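Local coordinates for regulatory protein PcrH (Pseudomonas aeruginosa, PDB 2XCB), which binds the chaperone-binding region of the type III secretion translocator PopD and probably keeps that partner stable and fit for export, at residues 68-71 / 72-75; 56-59 / 60-64; 88-91 / 92-96; 39-42 / 43-46. All coordinates share one frame; numbering follows the deposited sequence.

Interaction 1 of 4, residues 68-71 / 72-75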
loop_
_atom_site.group_PDB
_atom_site.type_symbol
_atom_site.label_atom_id
_atom_site.label_comp_id
_atom_site.label_asym_id
_atom_site.label_seq_id
_atom_site.Cartn_x
_atom_site.Cartn_y
_atom_site.Cartn_z
ATOM N N TYR A 68 -10.896 -20.054 6.796
ATOM C CA TYR A 68 -12.299 -19.909 6.434
ATOM C C TYR A 68 -13.164 -19.094 7.394
ATOM O O TYR A 68 -14.025 -18.375 6.962
ATOM C CB TYR A 68 -12.914 -21.304 6.192
ATOM C CG TYR A 68 -12.119 -22.100 5.227
ATOM C CD1 TYR A 68 -12.143 -21.766 3.892
ATOM C CD2 TYR A 68 -11.291 -23.171 5.654
ATOM C CE1 TYR A 68 -11.417 -22.468 2.982
ATOM C CE2 TYR A 68 -10.537 -23.890 4.744
ATOM C CZ TYR A 68 -10.637 -23.528 3.398
ATOM O OH TYR A 68 -9.953 -24.170 2.460
ATOM N N GLU A 69 -12.963 -19.252 8.695
ATOM C CA GLU A 69 -13.752 -18.497 9.661
ATOM C C GLU A 69 -13.462 -16.974 9.519
ATOM O O GLU A 69 -14.399 -16.143 9.534
ATOM C CB GLU A 69 -13.459 -18.976 11.078
ATOM C CG GLU A 69 -13.772 -20.431 11.304
ATOM C CD GLU A 69 -15.211 -20.676 11.723
ATOM O OE1 GLU A 69 -16.083 -19.781 11.536
ATOM O OE2 GLU A 69 -15.458 -21.799 12.238
ATOM N N GLN A 70 -12.196 -16.598 9.342
ATOM C CA GLN A 70 -11.883 -15.154 9.138
ATOM C C GLN A 70 -12.386 -14.657 7.787
ATOM O O GLN A 70 -12.837 -13.498 7.687
ATOM C CB GLN A 70 -10.395 -14.898 9.239
ATOM C CG GLN A 70 -9.858 -15.224 10.623
ATOM C CD GLN A 70 -8.390 -14.782 10.735
ATOM O OE1 GLN A 70 -8.035 -13.735 10.231
ATOM N NE2 GLN A 70 -7.558 -15.576 11.360
ATOM N N ALA A 71 -12.384 -15.541 6.773
ATOM C CA ALA A 71 -12.960 -15.210 5.448
ATOM C C ALA A 71 -14.438 -14.971 5.615
ATOM O O ALA A 71 -14.964 -13.966 5.137
ATOM C CB ALA A 71 -12.695 -16.338 4.374
ATOM N N LEU A 72 -15.108 -15.800 6.437
ATOM C CA LEU A 72 -16.537 -15.587 6.595
ATOM C C LEU A 72 -16.816 -14.175 7.229
ATOM O O LEU A 72 -17.745 -13.544 6.810
ATOM C CB LEU A 72 -17.172 -16.678 7.476
ATOM C CG LEU A 72 -17.372 -18.062 6.854
ATOM C CD1 LEU A 72 -17.697 -19.051 7.973
ATOM C CD2 LEU A 72 -18.571 -17.957 5.953
ATOM N N GLN A 73 -16.061 -13.777 8.259
ATOM C CA GLN A 73 -16.259 -12.437 8.891
ATOM C C GLN A 73 -16.173 -11.303 7.860
ATOM O O GLN A 73 -16.987 -10.390 7.866
ATOM C CB GLN A 73 -15.263 -12.191 10.001
ATOM C CG GLN A 73 -15.425 -13.282 11.064
ATOM C CD GLN A 73 -14.491 -13.119 12.223
ATOM O OE1 GLN A 73 -13.274 -13.281 12.116
ATOM N NE2 GLN A 73 -15.063 -12.756 13.359
ATOM N N SER A 74 -15.216 -11.405 6.951
ATOM C CA SER A 74 -15.052 -10.339 5.933
ATOM C C SER A 74 -16.174 -10.301 4.868
ATOM O O SER A 74 -16.689 -9.216 4.428
ATOM C CB SER A 74 -13.680 -10.531 5.273
ATOM O OG SER A 74 -13.368 -9.336 4.552
ATOM N N TYR A 75 -16.517 -11.504 4.397
ATOM C CA TYR A 75 -17.633 -11.692 3.507
ATOM C C TYR A 75 -18.921 -11.261 4.171
ATOM O O TYR A 75 -19.752 -10.637 3.554
ATOM C CB TYR A 75 -17.728 -13.182 3.126
ATOM C CG TYR A 75 -16.615 -13.689 2.219
ATOM C CD1 TYR A 75 -16.018 -12.856 1.278
ATOM C CD2 TYR A 75 -16.292 -15.080 2.177
ATOM C CE1 TYR A 75 -15.030 -13.309 0.417
ATOM C CE2 TYR A 75 -15.309 -15.554 1.334
ATOM C CZ TYR A 75 -14.706 -14.666 0.420
ATOM O OH TYR A 75 -13.744 -15.160 -0.416
#

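Interaction 2 of 4, residues 56-59 / 60-64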
loop_
_atom_site.group_PDB
_atom_site.type_symbol
_atom_site.label_atom_id
_atom_site.label_comp_id
_atom_site.label_asym_id
_atom_site.label_seq_id
_atom_site.Cartn_x
_atom_site.Cartn_y
_atom_site.Cartn_z
ATOM N N LEU A 56 -14.331 -7.980 0.045
ATOM C CA LEU A 56 -14.256 -9.056 -0.983
ATOM C C LEU A 56 -12.826 -9.448 -1.121
ATOM O O LEU A 56 -12.481 -10.627 -1.064
ATOM C CB LEU A 56 -14.847 -8.593 -2.362
ATOM C CG LEU A 56 -14.972 -9.825 -3.312
ATOM C CD1 LEU A 56 -15.896 -10.900 -2.684
ATOM C CD2 LEU A 56 -15.438 -9.420 -4.694
ATOM N N GLY A 57 -11.947 -8.461 -1.326
ATOM C CA GLY A 57 -10.480 -8.745 -1.421
ATOM C C GLY A 57 -9.891 -9.452 -0.169
ATOM O O GLY A 57 -9.214 -10.520 -0.275
ATOM N N LEU A 58 -10.206 -8.904 0.996
ATOM C CA LEU A 58 -9.693 -9.471 2.257
ATOM C C LEU A 58 -10.239 -10.906 2.346
ATOM O O LEU A 58 -9.496 -11.880 2.676
ATOM C CB LEU A 58 -10.174 -8.583 3.414
ATOM C CG LEU A 58 -9.797 -8.994 4.858
ATOM C CD1 LEU A 58 -8.298 -9.180 4.949
ATOM C CD2 LEU A 58 -10.332 -8.090 6.040
ATOM N N GLY A 59 -11.568 -11.049 2.204
ATOM C CA GLY A 59 -12.188 -12.447 2.208
ATOM C C GLY A 59 -11.534 -13.430 1.281
ATOM O O GLY A 59 -11.213 -14.508 1.693
ATOM N N ALA A 60 -11.295 -13.040 0.017
ATOM C CA ALA A 60 -10.754 -13.916 -0.972
ATOM C C ALA A 60 -9.335 -14.368 -0.561
ATOM O O ALA A 60 -8.952 -15.550 -0.748
ATOM C CB ALA A 60 -10.745 -13.174 -2.300
ATOM N N CYS A 61 -8.543 -13.439 0.022
ATOM C CA CYS A 61 -7.196 -13.779 0.472
ATOM C C CYS A 61 -7.179 -14.796 1.567
ATOM O O CYS A 61 -6.414 -15.732 1.506
ATOM C CB CYS A 61 -6.418 -12.529 0.968
ATOM S SG CYS A 61 -6.050 -11.455 -0.320
ATOM N N ARG A 62 -8.043 -14.603 2.548
ATOM C CA ARG A 62 -8.145 -15.513 3.658
ATOM C C ARG A 62 -8.674 -16.917 3.220
ATOM O O ARG A 62 -8.176 -17.970 3.653
ATOM C CB ARG A 62 -9.060 -14.891 4.692
ATOM C CG ARG A 62 -8.362 -13.746 5.439
ATOM C CD ARG A 62 -9.350 -12.915 6.206
ATOM N NE ARG A 62 -8.648 -11.998 7.102
ATOM C CZ ARG A 62 -9.207 -11.266 8.068
ATOM N NH1 ARG A 62 -10.536 -11.230 8.276
ATOM N NH2 ARG A 62 -8.410 -10.441 8.764
ATOM N N GLN A 63 -9.663 -16.898 2.339
ATOM C CA GLN A 63 -10.135 -18.144 1.730
ATOM C C GLN A 63 -8.988 -18.937 1.100
ATOM O O GLN A 63 -8.858 -20.127 1.370
ATOM C CB GLN A 63 -11.236 -17.897 0.683
ATOM C CG GLN A 63 -12.037 -19.207 0.371
ATOM C CD GLN A 63 -13.186 -18.984 -0.625
ATOM O OE1 GLN A 63 -13.698 -17.901 -0.746
ATOM N NE2 GLN A 63 -13.586 -20.052 -1.325
ATOM N N SER A 64 -8.153 -18.272 0.286
ATOM C CA SER A 64 -7.068 -18.934 -0.431
ATOM C C SER A 64 -5.987 -19.477 0.493
ATOM O O SER A 64 -5.261 -20.395 0.111
ATOM C CB SER A 64 -6.454 -17.986 -1.429
ATOM O OG SER A 64 -7.235 -17.950 -2.585
#

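Interaction 3 of 4, residues 88-91 / 92-96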
loop_
_atom_site.group_PDB
_atom_site.type_symbol
_atom_site.label_atom_id
_atom_site.label_comp_id
_atom_site.label_asym_id
_atom_site.label_seq_id
_atom_site.Cartn_x
_atom_site.Cartn_y
_atom_site.Cartn_z
ATOM N N PHE A 88 -20.392 -12.414 -2.339
ATOM C CA PHE A 88 -20.303 -12.598 -0.906
ATOM C C PHE A 88 -20.944 -13.905 -0.475
ATOM O O PHE A 88 -20.274 -14.711 0.131
ATOM C CB PHE A 88 -20.888 -11.376 -0.191
ATOM C CG PHE A 88 -19.999 -10.107 -0.334
ATOM C CD1 PHE A 88 -18.677 -10.105 0.159
ATOM C CD2 PHE A 88 -20.464 -8.988 -1.054
ATOM C CE1 PHE A 88 -17.850 -8.947 0.080
ATOM C CE2 PHE A 88 -19.672 -7.828 -1.202
ATOM C CZ PHE A 88 -18.330 -7.804 -0.618
ATOM N N PRO A 89 -22.262 -14.116 -0.742
ATOM C CA PRO A 89 -22.820 -15.378 -0.152
ATOM C C PRO A 89 -22.289 -16.601 -0.885
ATOM O O PRO A 89 -22.118 -17.628 -0.328
ATOM C CB PRO A 89 -24.343 -15.231 -0.417
ATOM C CG PRO A 89 -24.502 -14.079 -1.362
ATOM C CD PRO A 89 -23.336 -13.153 -1.028
ATOM N N PHE A 90 -21.934 -16.432 -2.142
ATOM C CA PHE A 90 -21.372 -17.543 -2.883
ATOM C C PHE A 90 -20.032 -18.004 -2.263
ATOM O O PHE A 90 -19.910 -19.213 -1.884
ATOM C CB PHE A 90 -21.180 -17.169 -4.403
ATOM C CG PHE A 90 -20.621 -18.323 -5.252
ATOM C CD1 PHE A 90 -21.469 -19.316 -5.764
ATOM C CD2 PHE A 90 -19.215 -18.437 -5.504
ATOM C CE1 PHE A 90 -20.970 -20.406 -6.541
ATOM C CE2 PHE A 90 -18.698 -19.513 -6.215
ATOM C CZ PHE A 90 -19.605 -20.530 -6.740
ATOM N N HIS A 91 -19.044 -17.087 -2.108
ATOM C CA HIS A 91 -17.786 -17.530 -1.565
ATOM C C HIS A 91 -17.899 -17.882 -0.092
ATOM O O HIS A 91 -17.159 -18.731 0.361
ATOM C CB HIS A 91 -16.669 -16.522 -1.802
ATOM C CG HIS A 91 -16.404 -16.384 -3.295
ATOM N ND1 HIS A 91 -16.008 -17.473 -4.036
ATOM C CD2 HIS A 91 -16.692 -15.401 -4.185
ATOM C CE1 HIS A 91 -15.950 -17.132 -5.339
ATOM N NE2 HIS A 91 -16.361 -15.872 -5.449
ATOM N N ALA A 92 -18.825 -17.241 0.606
ATOM C CA ALA A 92 -19.102 -17.618 2.003
ATOM C C ALA A 92 -19.595 -19.094 2.055
ATOM O O ALA A 92 -19.305 -19.842 3.005
ATOM C CB ALA A 92 -20.169 -16.731 2.604
ATOM N N ALA A 93 -20.442 -19.434 1.098
ATOM C CA ALA A 93 -20.979 -20.802 1.041
ATOM C C ALA A 93 -19.831 -21.797 0.828
ATOM O O ALA A 93 -19.801 -22.854 1.443
ATOM C CB ALA A 93 -22.014 -20.871 -0.080
ATOM N N GLU A 94 -18.863 -21.460 -0.053
ATOM C CA GLU A 94 -17.672 -22.321 -0.164
ATOM C C GLU A 94 -16.897 -22.553 1.143
ATOM O O GLU A 94 -16.393 -23.701 1.451
ATOM C CB GLU A 94 -16.711 -21.766 -1.195
ATOM C CG GLU A 94 -17.295 -21.802 -2.607
ATOM C CD GLU A 94 -16.362 -21.163 -3.597
ATOM O OE1 GLU A 94 -16.397 -21.645 -4.747
ATOM O OE2 GLU A 94 -15.583 -20.214 -3.219
ATOM N N CYS A 95 -16.757 -21.470 1.918
ATOM C CA CYS A 95 -16.074 -21.547 3.196
ATOM C C CYS A 95 -16.929 -22.408 4.125
ATOM O O CYS A 95 -16.355 -23.204 4.832
ATOM C CB CYS A 95 -15.860 -20.150 3.862
ATOM S SG CYS A 95 -14.800 -19.033 2.793
ATOM N N HIS A 96 -18.255 -22.230 4.149
ATOM C CA HIS A 96 -19.057 -23.043 5.046
ATOM C C HIS A 96 -18.883 -24.532 4.726
ATOM O O HIS A 96 -18.834 -25.389 5.605
ATOM C CB HIS A 96 -20.528 -22.681 4.898
ATOM C CG HIS A 96 -20.935 -21.421 5.598
ATOM N ND1 HIS A 96 -20.736 -21.219 6.943
ATOM C CD2 HIS A 96 -21.479 -20.274 5.122
ATOM C CE1 HIS A 96 -21.244 -20.046 7.295
ATOM N NE2 HIS A 96 -21.708 -19.453 6.207
#

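Interaction 4 of 4, residues 39-42 / 43-46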
loop_
_atom_site.group_PDB
_atom_site.type_symbol
_atom_site.label_atom_id
_atom_site.label_comp_id
_atom_site.label_asym_id
_atom_site.label_seq_id
_atom_site.Cartn_x
_atom_site.Cartn_y
_atom_site.Cartn_z
ATOM N N LYS A 39 -2.689 -8.357 3.695
ATOM C CA LYS A 39 -2.252 -7.207 4.452
ATOM C C LYS A 39 -2.647 -5.909 3.776
ATOM O O LYS A 39 -3.037 -4.961 4.436
ATOM C CB LYS A 39 -0.703 -7.237 4.625
ATOM C CG LYS A 39 -0.239 -8.401 5.500
ATOM C CD LYS A 39 1.196 -8.651 5.448
ATOM C CE LYS A 39 1.512 -9.588 6.647
ATOM N NZ LYS A 39 2.902 -10.074 6.490
ATOM N N ILE A 40 -2.481 -5.817 2.477
ATOM C CA ILE A 40 -2.959 -4.615 1.789
ATOM C C ILE A 40 -4.497 -4.409 1.951
ATOM O O ILE A 40 -4.988 -3.311 2.291
ATOM C CB ILE A 40 -2.514 -4.703 0.328
ATOM C CG1 ILE A 40 -0.977 -4.717 0.319
ATOM C CG2 ILE A 40 -3.130 -3.559 -0.513
ATOM C CD1 ILE A 40 -0.384 -3.317 0.611
ATOM N N PHE A 41 -5.273 -5.511 1.817
ATOM C CA PHE A 41 -6.724 -5.355 1.947
ATOM C C PHE A 41 -7.145 -5.045 3.382
ATOM O O PHE A 41 -8.084 -4.262 3.570
ATOM C CB PHE A 41 -7.484 -6.586 1.388
ATOM C CG PHE A 41 -7.387 -6.703 -0.078
ATOM C CD1 PHE A 41 -7.832 -5.696 -0.890
ATOM C CD2 PHE A 41 -6.876 -7.859 -0.656
ATOM C CE1 PHE A 41 -7.730 -5.833 -2.296
ATOM C CE2 PHE A 41 -6.796 -7.990 -1.992
ATOM C CZ PHE A 41 -7.182 -6.990 -2.807
ATOM N N GLN A 42 -6.463 -5.655 4.355
ATOM C CA GLN A 42 -6.721 -5.384 5.716
ATOM C C GLN A 42 -6.455 -3.899 5.940
ATOM O O GLN A 42 -7.245 -3.232 6.615
ATOM C CB GLN A 42 -5.856 -6.300 6.596
ATOM C CG GLN A 42 -5.722 -5.933 8.061
ATOM C CD GLN A 42 -6.930 -6.283 8.926
ATOM O OE1 GLN A 42 -7.680 -7.207 8.636
ATOM N NE2 GLN A 42 -7.103 -5.543 10.009
ATOM N N ALA A 43 -5.400 -3.352 5.301
ATOM C CA ALA A 43 -5.117 -1.907 5.505
ATOM C C ALA A 43 -6.283 -1.103 4.963
ATOM O O ALA A 43 -6.752 -0.196 5.630
ATOM C CB ALA A 43 -3.769 -1.473 4.801
ATOM N N LEU A 44 -6.676 -1.384 3.700
ATOM C CA LEU A 44 -7.741 -0.665 3.074
ATOM C C LEU A 44 -9.109 -0.733 3.807
ATOM O O LEU A 44 -9.747 0.314 3.940
ATOM C CB LEU A 44 -7.899 -1.085 1.638
ATOM C CG LEU A 44 -6.757 -0.685 0.708
ATOM C CD1 LEU A 44 -6.804 -1.643 -0.403
ATOM C CD2 LEU A 44 -6.896 0.802 0.195
ATOM N N CYS A 45 -9.529 -1.922 4.273
ATOM C CA CYS A 45 -10.679 -2.088 5.195
ATOM C C CYS A 45 -10.594 -1.208 6.487
ATOM O O CYS A 45 -11.632 -0.783 7.068
ATOM C CB CYS A 45 -10.812 -3.569 5.619
ATOM S SG CYS A 45 -11.296 -4.659 4.237
ATOM N N MET A 46 -9.385 -0.949 6.959
ATOM C CA MET A 46 -9.216 0.064 8.059
ATOM C C MET A 46 -9.386 1.513 7.602
ATOM O O MET A 46 -9.941 2.339 8.296
ATOM C CB MET A 46 -7.838 -0.116 8.750
ATOM C CG MET A 46 -7.784 -1.490 9.386
ATOM S SD MET A 46 -6.319 -1.891 10.297
ATOM C CE MET A 46 -5.142 -2.399 9.084
#

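Interaction 1 of 4, residues 68-71 / 72-75
Ala71 and Tyr75, one helical turn apart, touch along helix 68-81, which packs between helices 52-64 and 87-98 in the tetratricopeptide-like array: the methyl CB of Ala71 lies 4.1 Å from CE2 of the Tyr75 ring. With its CG anti to the carbonyl carbon (chi1 -70°), the tyrosine leans its ring back along the helix, and Ala71 O sits obliquely to it, 3.4 Å from Tyr75 CD2. The same carbonyl receives the backbone N-H of Tyr75 at 3.0 Å in a nearly straight bond (176°), so ring and amide both meet one oxygen. Leu72 leans the same way, its CG 3.4 Å from Tyr68 O, the oxygen that accepts Leu72 N at 2.8 Å. Gln73, extended beyond CG, lays its chain past Glu69 O, with CG 3.4 Å from that oxygen, and turns OE1 to 3.8 Å from Gln70 CA. The amides of Gln73 and Ser74 continue the i to i+4 bonding to the carbonyls of Glu69 and Gln70. Ser74 OG is satisfied by Phe55 O of helix 52-64. The chemistry is thus divided by side: Tyr75 sets its ring against Ala71, its side chain also packs on an apolar side chain of the bound peptide, and its hydroxyl is hydrogen-bonded to Gln63 OE1, whereas the amide of Gln73 remains on the exposed side of the helix.

Interaction 2 of 4, residues 56-59 / 60-64
This is an i to i+4 contact, largely buried, in the later turns of helix 52-64 of the tetratricopeptide-like array, in which Leu58 packs against the flat guanidinium of Arg62. Leu58 CD1 stands 3.5 Å from one face of that group, displaced toward its rim, and comes within 3.6 Å of Arg62 NE; CD2 lies 3.9 Å from NH1. The arginine's torsions place it there: CG is beside the backbone N (chi1 -74°) and the chain then runs extended to NE, crossing the leucine at a slant. The Arg62 amide bonds to Leu58 O at 3.1 Å, and the Gln63 amide to Gly59 O at 2.9 Å (170°). With a hydrocarbon surface on one face, the guanidinium uses its N-H groups elsewhere: NE bonds to Gln38 OE1 and NH1 to Gln70 O, which should fix its rotation. Leu56, Ala60 and Gln63 pack on apolar side chains of the bound peptide. The helix is flanked by helix 34-47, whose Phe41 meets the backbone at Gly57, and by helix 68-81, whose Tyr75 lies against Ala60; helix 87-98 reaches Leu56 and Gln63, and Tyr29 of helix 15-30 touches Ala60 and Cys61.

Interaction 3 of 4, residues 88-91 / 92-96
Glu94 OE2 is gripped from two directions, by His91 ND1 of its own helix at 2.9 Å and by Gln63 NE2 of helix 52-64. The histidine bond is nearly straight (170°). It leaves in the plane of the imidazole, so the carboxylate oxygen sits at the ring edge, yet it reaches that oxygen from well above the carboxylate plane; ring and carboxylate are turned 61° against each other. His91 and Glu94 run side by side and point the same way, each with its CG beside the backbone N (chi1 -65° for His91), which brings two residues only three apart into a His-carboxylate pair. The other oxygen, Glu94 OE1, lies 3.5 Å from Phe90 CE2, placed obliquely to the phenyl ring. Helix 87-98 belongs to the tetratricopeptide-like superhelix of this chaperone family, whose concave surface receives the translocator segment, and His91 takes part directly: its NE2 hydrogen-bonds to an acidic side chain of the bound peptide. With acids at both ring nitrogens, the imidazole may well be polarised toward the cationic form, with Glu94 probably helping to orient it from the second shell. Phe90 CD2 lies 3.5 Å above one face of the same imidazole. The helix backbone contributes regular bonds, among them Glu94 N to Phe90 O at 3.1 Å and Ala93 N to Pro89 O at 2.8 Å. Phe90 also meets Phe109 of helix 102-117 edge to face and touches Leu125 and Ala129 of helix 123-140.

Interaction 4 of 4, residues 39-42 / 43-46
Gln42 and Met46 are folded toward each other by bends in both chains: Gln42 starts with CG opposite its backbone N (chi1 165°) and turns at chi2, while Met46 runs out straight and then kinks at its last torsion (chi3 -82°). The kink carries the methyl back over the preceding turn, so that Met46 CE lies 3.7 Å from Gln42 CG and 3.3 Å from Gln42 O. The sulfur is next to the amide end, with Met46 SD 3.7 Å from Gln42 NE2, and the two chains cross at an angle rather than running alongside. On another side of the helix the contact is between apolar side chains. Ile40 and Leu44 lie side by side and point the same way, with Ile40 CG2 4.1 Å from Leu44 CD1. That leucine methyl is shared: it also meets the Phe41 ring obliquely, 4.2 Å from Phe41 CD1, and so touches two residues of the turn before it. Regular i to i+4 bonds hold the turns in step, the straightest being Cys45 N to Phe41 O at 2.8 Å (176°). Helix 34-47, part of the tetratricopeptide-like array, is covered from several directions. Ile40 and Leu44 pack on leucines of helix 15-30; Phe41, Gln42, Leu44 and Cys45 touch helix 52-64, the leucine at Tyr54, and Phe41 also meets the bound peptide; Lys39, Gln42, Ala43 and Met46 meet N-terminal residues of the second subunit, where Lys39 NZ bonds to Arg11 O of that subunit.

In the fold
The four contacts sit on successive helices, in the chain order 4, 2, 1, 3. Interactions 1 and 2 have centres about 8 Å apart, and the centres of interactions 1 and 3 are about 9 Å apart. Gln63 of interaction 2 bridges the other two, its OE1 2.8 Å from Tyr75 OH and its NE2 2.8 Å from Glu94 OE2, so a polar path leads on through His91 to the bound peptide. Interaction 4 touches interaction 2, with Phe41 CD2 3.4 Å from Gly57 C, but is about 20 Å from interaction 3, centre to centre. All four have residues within reach of the peptide, interaction 2 the most (five), the others one each, while interaction 4 also faces the second subunit.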